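Local coordinates for protein TRAP-T family transporter, DctP (Periplasmic binding) subunit (Sulfitobacter sp. NAS-14.1, PDB 4PF8) that binds galacturonate and, as the periplasmic solute-binding subunit of a TRAP transporter, probably delivers it for uptake into the cell, at residues A[33-38]-A[270-275]; A[211-216]-A[277-282]. One frame throughout, in Å; residues are numbered along the deposited sequence.

Contact 1: residues A[33-38]-A[270-275]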
ATOM      1  N   VAL A  33      -6.789  -6.018  -9.631  1.00  9.44           N
ATOM      2  CA  VAL A  33      -7.747  -6.369 -10.661  1.00 10.40           C
ATOM      3  C   VAL A  33      -8.225  -5.121 -11.393  1.00 10.01           C
ATOM      4  O   VAL A  33      -8.112  -4.022 -10.869  1.00  9.43           O
ATOM      5  CB  VAL A  33      -8.937  -7.148 -10.086  1.00 14.26           C
ATOM      6  CG1 VAL A  33      -8.426  -8.450  -9.444  1.00 20.38           C
ATOM      7  CG2 VAL A  33      -9.714  -6.287  -9.090  1.00 16.49           C
ATOM      8  N   GLU A  34      -8.736  -5.295 -12.613  1.00 12.17           N
ATOM      9  CA  GLU A  34      -9.133  -4.161 -13.428  1.00 13.24           C
ATOM     10  C   GLU A  34     -10.197  -3.310 -12.743  1.00 12.46           C
ATOM     11  O   GLU A  34     -10.163  -2.078 -12.842  1.00 14.60           O
ATOM     12  CB  GLU A  34      -9.645  -4.637 -14.798  1.00 18.66           C
ATOM     13  CG  GLU A  34      -9.884  -3.499 -15.773  1.00 27.56           C
ATOM     14  CD  GLU A  34     -10.080  -3.961 -17.210  1.00 35.00           C
ATOM     15  OE1 GLU A  34     -10.004  -5.182 -17.472  1.00 39.57           O
ATOM     16  OE2 GLU A  34     -10.320  -3.092 -18.075  1.00 38.44           O
ATOM     17  N   ASP A  35     -11.173  -3.950 -12.100  1.00 12.19           N
ATOM     18  CA  ASP A  35     -12.237  -3.186 -11.456  1.00 12.86           C
ATOM     19  C   ASP A  35     -11.862  -2.913  -9.993  1.00 11.68           C
ATOM     20  O   ASP A  35     -12.226  -3.657  -9.077  1.00 12.71           O
ATOM     21  CB  ASP A  35     -13.584  -3.899 -11.545  1.00 18.93           C
ATOM     22  CG  ASP A  35     -14.726  -3.023 -11.038  1.00 30.16           C
ATOM     23  OD1 ASP A  35     -14.486  -1.824 -10.764  1.00 23.58           O
ATOM     24  OD2 ASP A  35     -15.856  -3.533 -10.897  1.00 33.06           O
ATOM     25  N   TYR A  36     -11.124  -1.829  -9.791  1.00 13.34           N
ATOM     26  CA  TYR A  36     -10.538  -1.492  -8.482  1.00 10.50           C
ATOM     27  C   TYR A  36     -10.195   0.009  -8.543  1.00 13.17           C
ATOM     28  O   TYR A  36      -9.853   0.516  -9.603  1.00 12.30           O
ATOM     29  CB  TYR A  36      -9.279  -2.331  -8.239  1.00 10.15           C
ATOM     30  CG  TYR A  36      -8.826  -2.374  -6.797  1.00  8.19           C
ATOM     31  CD1 TYR A  36      -9.431  -3.240  -5.900  1.00 10.29           C
ATOM     32  CD2 TYR A  36      -7.785  -1.585  -6.345  1.00  8.65           C
ATOM     33  CE1 TYR A  36      -9.023  -3.295  -4.574  1.00  7.60           C
ATOM     34  CE2 TYR A  36      -7.370  -1.628  -5.012  1.00  7.89           C
ATOM     35  CZ  TYR A  36      -8.000  -2.496  -4.132  1.00  7.36           C
ATOM     36  OH  TYR A  36      -7.562  -2.560  -2.811  1.00  9.01           O
ATOM     37  N   PRO A  37     -10.269   0.738  -7.424  1.00 12.00           N
ATOM     38  CA  PRO A  37     -10.097   2.208  -7.487  1.00 12.55           C
ATOM     39  C   PRO A  37      -8.752   2.695  -8.033  1.00 11.21           C
ATOM     40  O   PRO A  37      -8.680   3.667  -8.801  1.00 11.49           O
ATOM     41  CB  PRO A  37     -10.258   2.640  -6.023  1.00 10.76           C
ATOM     42  CG  PRO A  37     -11.194   1.620  -5.470  1.00 11.91           C
ATOM     43  CD  PRO A  37     -10.819   0.308  -6.123  1.00 12.87           C
ATOM     44  N   VAL A  38      -7.693   1.997  -7.655  1.00  9.70           N
ATOM     45  CA  VAL A  38      -6.366   2.284  -8.167  1.00  9.22           C
ATOM     46  C   VAL A  38      -6.369   2.173  -9.688  1.00  9.98           C
ATOM     47  O   VAL A  38      -5.859   3.041 -10.380  1.00 10.37           O
ATOM     48  CB  VAL A  38      -5.341   1.289  -7.600  1.00  8.38           C
ATOM     49  CG1 VAL A  38      -3.988   1.472  -8.282  1.00  8.46           C
ATOM     50  CG2 VAL A  38      -5.227   1.443  -6.078  1.00  9.84           C
ATOM     51  N   GLY A 270     -13.364   5.619  -1.109  1.00 14.10           N
ATOM     52  CA  GLY A 270     -14.389   5.663  -0.070  1.00 17.78           C
ATOM     53  C   GLY A 270     -15.589   4.783  -0.394  1.00 14.56           C
ATOM     54  O   GLY A 270     -16.048   3.966   0.425  1.00 15.79           O
ATOM     55  N   GLU A 271     -16.074   4.928  -1.623  1.00 12.25           N
ATOM     56  CA  GLU A 271     -17.206   4.155  -2.116  1.00 11.97           C
ATOM     57  C   GLU A 271     -16.896   2.648  -2.107  1.00 10.55           C
ATOM     58  O   GLU A 271     -17.698   1.836  -1.620  1.00 12.77           O
ATOM     59  CB  GLU A 271     -17.526   4.690  -3.512  1.00 16.77           C
ATOM     60  CG  GLU A 271     -18.167   3.820  -4.547  1.00 32.26           C
ATOM     61  CD  GLU A 271     -18.235   4.590  -5.879  1.00 34.17           C
ATOM     62  OE1 GLU A 271     -17.884   4.047  -6.954  1.00 35.55           O
ATOM     63  OE2 GLU A 271     -18.606   5.783  -5.825  1.00 40.59           O
ATOM     64  N   ARG A 272     -15.721   2.268  -2.611  1.00 10.81           N
ATOM     65  CA  ARG A 272     -15.336   0.870  -2.661  1.00  8.81           C
ATOM     66  C   ARG A 272     -15.092   0.226  -1.303  1.00  9.43           C
ATOM     67  O   ARG A 272     -15.418  -0.947  -1.108  1.00 10.30           O
ATOM     68  CB  ARG A 272     -14.076   0.698  -3.544  1.00  8.39           C
ATOM     69  CG  ARG A 272     -13.644  -0.734  -3.760  1.00  9.59           C
ATOM     70  CD  ARG A 272     -14.744  -1.567  -4.369  1.00 13.45           C
ATOM     71  NE  ARG A 272     -14.336  -2.956  -4.481  1.00 12.79           N
ATOM     72  CZ  ARG A 272     -13.798  -3.496  -5.571  1.00 14.01           C
ATOM     73  NH1 ARG A 272     -13.434  -4.772  -5.548  1.00 13.85           N
ATOM     74  NH2 ARG A 272     -13.592  -2.767  -6.655  1.00 13.59           N
ATOM     75  N   GLU A 273     -14.532   0.963  -0.364  1.00  8.39           N
ATOM     76  CA  GLU A 273     -14.314   0.404   0.964  1.00  9.66           C
ATOM     77  C   GLU A 273     -15.616  -0.096   1.585  1.00  9.40           C
ATOM     78  O   GLU A 273     -15.691  -1.237   2.058  1.00 11.54           O
ATOM     79  CB  GLU A 273     -13.596   1.413   1.859  1.00 13.98           C
ATOM     80  CG  GLU A 273     -12.894   0.782   3.067  1.00 21.12           C
ATOM     81  CD  GLU A 273     -11.522   1.406   3.328  1.00 29.10           C
ATOM     82  OE1 GLU A 273     -11.464   2.578   3.712  1.00 22.95           O
ATOM     83  OE2 GLU A 273     -10.494   0.722   3.149  1.00 37.64           O
ATOM     84  N   ALA A 274     -16.669   0.721   1.511  1.00  9.78           N
ATOM     85  CA  ALA A 274     -17.976   0.315   2.004  1.00  9.95           C
ATOM     86  C   ALA A 274     -18.570  -0.830   1.191  1.00  9.78           C
ATOM     87  O   ALA A 274     -19.142  -1.765   1.758  1.00 10.00           O
ATOM     88  CB  ALA A 274     -18.930   1.515   2.020  1.00 11.54           C
ATOM     89  N   ALA A 275     -18.441  -0.762  -0.131  1.00  9.71           N
ATOM     90  CA  ALA A 275     -19.016  -1.780  -1.001  1.00 10.06           C
ATOM     91  C   ALA A 275     -18.352  -3.137  -0.737  1.00  9.40           C
ATOM     92  O   ALA A 275     -19.023  -4.172  -0.694  1.00  9.87           O
ATOM     93  CB  ALA A 275     -18.854  -1.387  -2.448  1.00 11.04           C
TER
HETATM   94  O   HOH W   1     -13.125  -6.183  -8.066  1.00 19.68           O
HETATM   95  O   HOH W   2     -14.107  -0.234  -7.804  1.00 26.17           O

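Contact 2: residues A[211-216]-A[277-282]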
ATOM      1  N   SER A 211      -8.937  -5.005  -0.884  1.00  6.24           N
ATOM      2  CA  SER A 211      -7.939  -6.028  -1.238  1.00  6.04           C
ATOM      3  C   SER A 211      -8.379  -7.412  -0.797  1.00  8.77           C
ATOM      4  O   SER A 211      -8.270  -8.362  -1.534  1.00  9.69           O
ATOM      5  CB  SER A 211      -6.580  -5.702  -0.617  1.00  8.49           C
ATOM      6  OG  SER A 211      -5.937  -4.624  -1.289  1.00 10.13           O
ATOM      7  N   TYR A 212      -8.858  -7.503   0.435  1.00  6.63           N
ATOM      8  CA  TYR A 212      -9.346  -8.763   1.021  1.00  6.95           C
ATOM      9  C   TYR A 212     -10.495  -9.337   0.202  1.00  6.87           C
ATOM     10  O   TYR A 212     -10.585 -10.554   0.002  1.00  9.20           O
ATOM     11  CB  TYR A 212      -9.762  -8.445   2.462  1.00  7.61           C
ATOM     12  CG  TYR A 212     -10.441  -9.517   3.264  1.00  6.59           C
ATOM     13  CD1 TYR A 212      -9.888 -10.772   3.427  1.00  7.80           C
ATOM     14  CD2 TYR A 212     -11.610  -9.225   3.957  1.00  7.63           C
ATOM     15  CE1 TYR A 212     -10.513 -11.718   4.200  1.00  7.34           C
ATOM     16  CE2 TYR A 212     -12.243 -10.171   4.730  1.00  7.44           C
ATOM     17  CZ  TYR A 212     -11.682 -11.385   4.872  1.00  6.41           C
ATOM     18  OH  TYR A 212     -12.349 -12.301   5.657  1.00  9.04           O
ATOM     19  N   GLU A 213     -11.373  -8.456  -0.274  1.00  6.15           N
ATOM     20  CA  GLU A 213     -12.516  -8.843  -1.094  1.00  7.90           C
ATOM     21  C   GLU A 213     -12.158  -9.141  -2.553  1.00 10.11           C
ATOM     22  O   GLU A 213     -12.525 -10.199  -3.072  1.00  8.48           O
ATOM     23  CB  GLU A 213     -13.575  -7.725  -1.041  1.00  8.40           C
ATOM     24  CG  GLU A 213     -14.812  -7.995  -1.868  1.00 11.17           C
ATOM     25  CD  GLU A 213     -14.727  -7.340  -3.224  1.00 18.47           C
ATOM     26  OE1 GLU A 213     -14.362  -6.138  -3.277  1.00 15.95           O
ATOM     27  OE2 GLU A 213     -15.012  -8.024  -4.227  1.00 19.50           O
ATOM     28  N   SER A 214     -11.446  -8.223  -3.216  1.00  6.64           N
ATOM     29  CA  SER A 214     -11.248  -8.309  -4.664  1.00  8.64           C
ATOM     30  C   SER A 214     -10.418  -9.517  -5.069  1.00 10.85           C
ATOM     31  O   SER A 214     -10.540 -10.009  -6.187  1.00 11.83           O
ATOM     32  CB  SER A 214     -10.619  -7.023  -5.208  1.00 10.52           C
ATOM     33  OG  SER A 214      -9.330  -6.798  -4.711  1.00 10.72           O
ATOM     34  N   THR A 215      -9.583  -9.982  -4.146  1.00  7.77           N
ATOM     35  CA  THR A 215      -8.682 -11.118  -4.371  1.00  6.02           C
ATOM     36  C   THR A 215      -9.325 -12.449  -4.020  1.00  7.88           C
ATOM     37  O   THR A 215      -8.706 -13.505  -4.190  1.00  9.73           O
ATOM     38  CB  THR A 215      -7.457 -11.015  -3.494  1.00  9.94           C
ATOM     39  OG1 THR A 215      -7.880 -10.961  -2.125  1.00  9.91           O
ATOM     40  CG2 THR A 215      -6.619  -9.789  -3.859  1.00 11.00           C
ATOM     41  N   SER A 216     -10.547 -12.394  -3.505  1.00  8.59           N
ATOM     42  CA  SER A 216     -11.245 -13.562  -2.985  1.00  7.82           C
ATOM     43  C   SER A 216     -10.611 -14.148  -1.723  1.00  6.61           C
ATOM     44  O   SER A 216     -10.966 -15.259  -1.320  1.00  8.77           O
ATOM     45  CB  SER A 216     -11.399 -14.654  -4.040  1.00 12.83           C
ATOM     46  OG  SER A 216     -12.158 -14.191  -5.150  1.00 17.35           O
HETATM   47  N   MSE A 277     -16.838  -4.039   2.142  1.00  9.65           N
HETATM   48  CA  MSE A 277     -17.331  -4.467   3.452  1.00  9.47           C
HETATM   49  C   MSE A 277     -18.694  -5.137   3.338  1.00  9.77           C
HETATM   50  O   MSE A 277     -18.943  -6.160   3.977  1.00 10.13           O
HETATM   51  CB  MSE A 277     -17.416  -3.288   4.415  1.00 13.50           C
HETATM   52  CG  MSE A 277     -16.092  -2.807   4.948  1.00 17.58           C
HETATM   53 SE   MSE A 277     -15.145  -4.140   6.079  0.68 19.26          SE
HETATM   54  CE  MSE A 277     -16.504  -5.129   6.626  1.00  9.18           C
ATOM     55  N   LYS A 278     -19.585  -4.567   2.534  1.00 10.06           N
ATOM     56  CA  LYS A 278     -20.897  -5.178   2.339  1.00 11.05           C
ATOM     57  C   LYS A 278     -20.792  -6.583   1.717  1.00 12.04           C
ATOM     58  O   LYS A 278     -21.474  -7.521   2.141  1.00 12.49           O
ATOM     59  CB  LYS A 278     -21.788  -4.269   1.486  1.00 11.89           C
ATOM     60  CG  LYS A 278     -23.237  -4.719   1.462  1.00 17.22           C
ATOM     61  CD  LYS A 278     -24.092  -3.776   0.668  1.00 19.65           C
ATOM     62  CE  LYS A 278     -25.559  -4.139   0.805  1.00 25.55           C
ATOM     63  NZ  LYS A 278     -25.857  -5.506   0.274  1.00 28.55           N
ATOM     64  N   ILE A 279     -19.938  -6.725   0.711  1.00 10.81           N
ATOM     65  CA  ILE A 279     -19.720  -8.018   0.059  1.00 10.94           C
ATOM     66  C   ILE A 279     -19.184  -9.044   1.064  1.00 10.45           C
ATOM     67  O   ILE A 279     -19.632 -10.201   1.102  1.00 11.96           O
ATOM     68  CB  ILE A 279     -18.761  -7.851  -1.131  1.00 11.00           C
ATOM     69  CG1 ILE A 279     -19.469  -7.096  -2.253  1.00 13.95           C
ATOM     70  CG2 ILE A 279     -18.265  -9.203  -1.650  1.00 11.08           C
ATOM     71  CD1 ILE A 279     -18.554  -6.584  -3.297  1.00 13.86           C
ATOM     72  N   ILE A 280     -18.222  -8.611   1.867  1.00 10.24           N
ATOM     73  CA  ILE A 280     -17.583  -9.449   2.875  1.00 11.85           C
ATOM     74  C   ILE A 280     -18.624  -9.935   3.858  1.00 12.67           C
ATOM     75  O   ILE A 280     -18.723 -11.143   4.151  1.00 12.42           O
ATOM     76  CB  ILE A 280     -16.477  -8.615   3.595  1.00 12.55           C
ATOM     77  CG1 ILE A 280     -15.259  -8.467   2.658  1.00 16.61           C
ATOM     78  CG2 ILE A 280     -16.111  -9.183   4.956  1.00 18.79           C
ATOM     79  CD1 ILE A 280     -14.339  -7.299   3.076  1.00 16.15           C
HETATM   80  N   MSE A 281     -19.458  -9.025   4.341  1.00 11.77           N
HETATM   81  CA  MSE A 281     -20.440  -9.409   5.350  1.00 11.40           C
HETATM   82  C   MSE A 281     -21.516 -10.297   4.734  1.00 15.00           C
HETATM   83  O   MSE A 281     -21.951 -11.285   5.351  1.00 18.49           O
HETATM   84  CB  MSE A 281     -21.027  -8.173   6.015  1.00 15.91           C
HETATM   85  CG  MSE A 281     -19.972  -7.407   6.824  1.00 16.86           C
HETATM   86 SE   MSE A 281     -20.695  -5.882   7.784  0.75 22.86          SE
HETATM   87  CE  MSE A 281     -21.146  -4.780   6.285  1.00 18.58           C
ATOM     88  N   ASP A 282     -21.934  -9.978   3.513  1.00 13.40           N
ATOM     89  CA  ASP A 282     -22.965 -10.768   2.836  1.00 14.48           C
ATOM     90  C   ASP A 282     -22.428 -12.163   2.458  1.00 16.53           C
ATOM     91  O   ASP A 282     -23.201 -13.095   2.224  1.00 19.81           O
ATOM     92  CB  ASP A 282     -23.437 -10.076   1.561  1.00 15.12           C
ATOM     93  CG  ASP A 282     -24.299  -8.845   1.816  1.00 24.00           C
ATOM     94  OD1 ASP A 282     -24.713  -8.595   2.965  1.00 25.43           O
ATOM     95  OD2 ASP A 282     -24.558  -8.120   0.829  1.00 23.52           O
TER

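Contact 1: residues A[33-38]-A[270-275]
With CG of Arg272 anti to the backbone N (chi1 -175°) and the chain bent at chi2 (57°), the side chain leaves helix 248-282, passes Pro37 and brings its guanidinium to the backbone of Asp35. NH2 of Arg272 donates to the carbonyl O of Asp35 over 2.9 Å, nearly straight at 169°. The acceptor lies close to the guanidinium plane, whereas the donor stands above the carbonyl plane rather than on a lone pair. Water 1 doubles this bond, giving a hydrogen to Asp35 O and accepting one from Arg272 NH1. Water 2 accepts from Arg272 NH2, at 2.8 Å, and reaches Asp35 OD1 by a weak bond; the carboxylate stays 4.3 Å (OD1 to NH2) from the arginine and is hydrogen-bonded to His40. In this TRAP-type solute-binding fold, 33-38 is the end of the loop from strand 26-29 and the start of helix 37-52, with Tyr36 at the N-cap position. CD1 of Tyr36, whose ring stacks on His32 of the galacturonate pocket, lies over one face of the guanidinium, 4.3 Å from NH2 of Arg272. The aliphatic part of the arginine crosses the proline ring at about a right angle, Arg272 CB meeting Pro37 CG at 3.6 Å. NH1 of Arg272 has a second partner in the salt bridge to Glu213, and NE bonds Ser276 one turn on.

Contact 2: residues A[211-216]-A[277-282]
Tyr212 and Ile280 meet where helix 209-214 packs on the last turns of the long helix 248-282. The methyl CD1 of Ile280 touches CD2 of Tyr212 at 3.5 Å, the closest approach of the contact, and is 3.9 Å from CE2 of the same ring. CG2, the other branch of Ile280, comes within 4.0 Å of Tyr212 CE2, so both arms of the isoleucine approach the CD2-CE2 rim of the phenol obliquely. CG1 of Ile280 sits beside its backbone N (chi1 -75°), which carries CD1 to the ring while CG2 takes the position anti to that N. Both residues are buried: Val285 touches each of them, Tyr149 and Tyr224 meet the tyrosine ring, and Tyr212 OH is hydrogen-bonded to the carbonyl of Ala221. Ser211, on the same helix 209-214, lines the galacturonate pocket and makes a weak hydrogen bond to O1 of the sugar.

The Glu213 and Ile279 side is more open, Ile279 being exposed. Here CG of Glu213 rests 3.7 Å from CG2 of Ile279, and the chain bends at chi2 (-96°), putting the carboxylate alongside CD1 of Ile279, which is 3.9 Å from both CD and OE2 of Glu213. Between the two halves, CB of Glu213 lies 4.1 Å from CG1 of Ile280. OE1 of Glu213 accepts a hydrogen bond from Ser276 OG, just before 277-282. No hydrogen bond joins 211-216 to 277-282; the two helices are held here by apolar contact, the glutamate meeting its neighbours through its methylenes and the flank of its carboxylate, and the ion pair with Arg272 would probably favour the charged form of Glu213.

In the fold
Helix 248-282 supplies one side of both contacts, whose centres are about 10 Å apart, and each mixes buried with exposed residues. Contact 1 is the polar one, a charged side chain gripping a loop carbonyl with two waters in attendance; contact 2 is apolar, most closely packed at its buried tyrosine. They are joined directly by the salt bridge from Arg272 NH1 to Glu213 OE1 (2.8 Å) and by a probable hydrogen bond between Tyr36 OH and Ser211 OG. Ser211 lines the galacturonate pocket, and Tyr36 comes to about 5 Å from the sugar, so segment 33-38 and helix 209-214 meet beside the ligand, both in contact with the long helix.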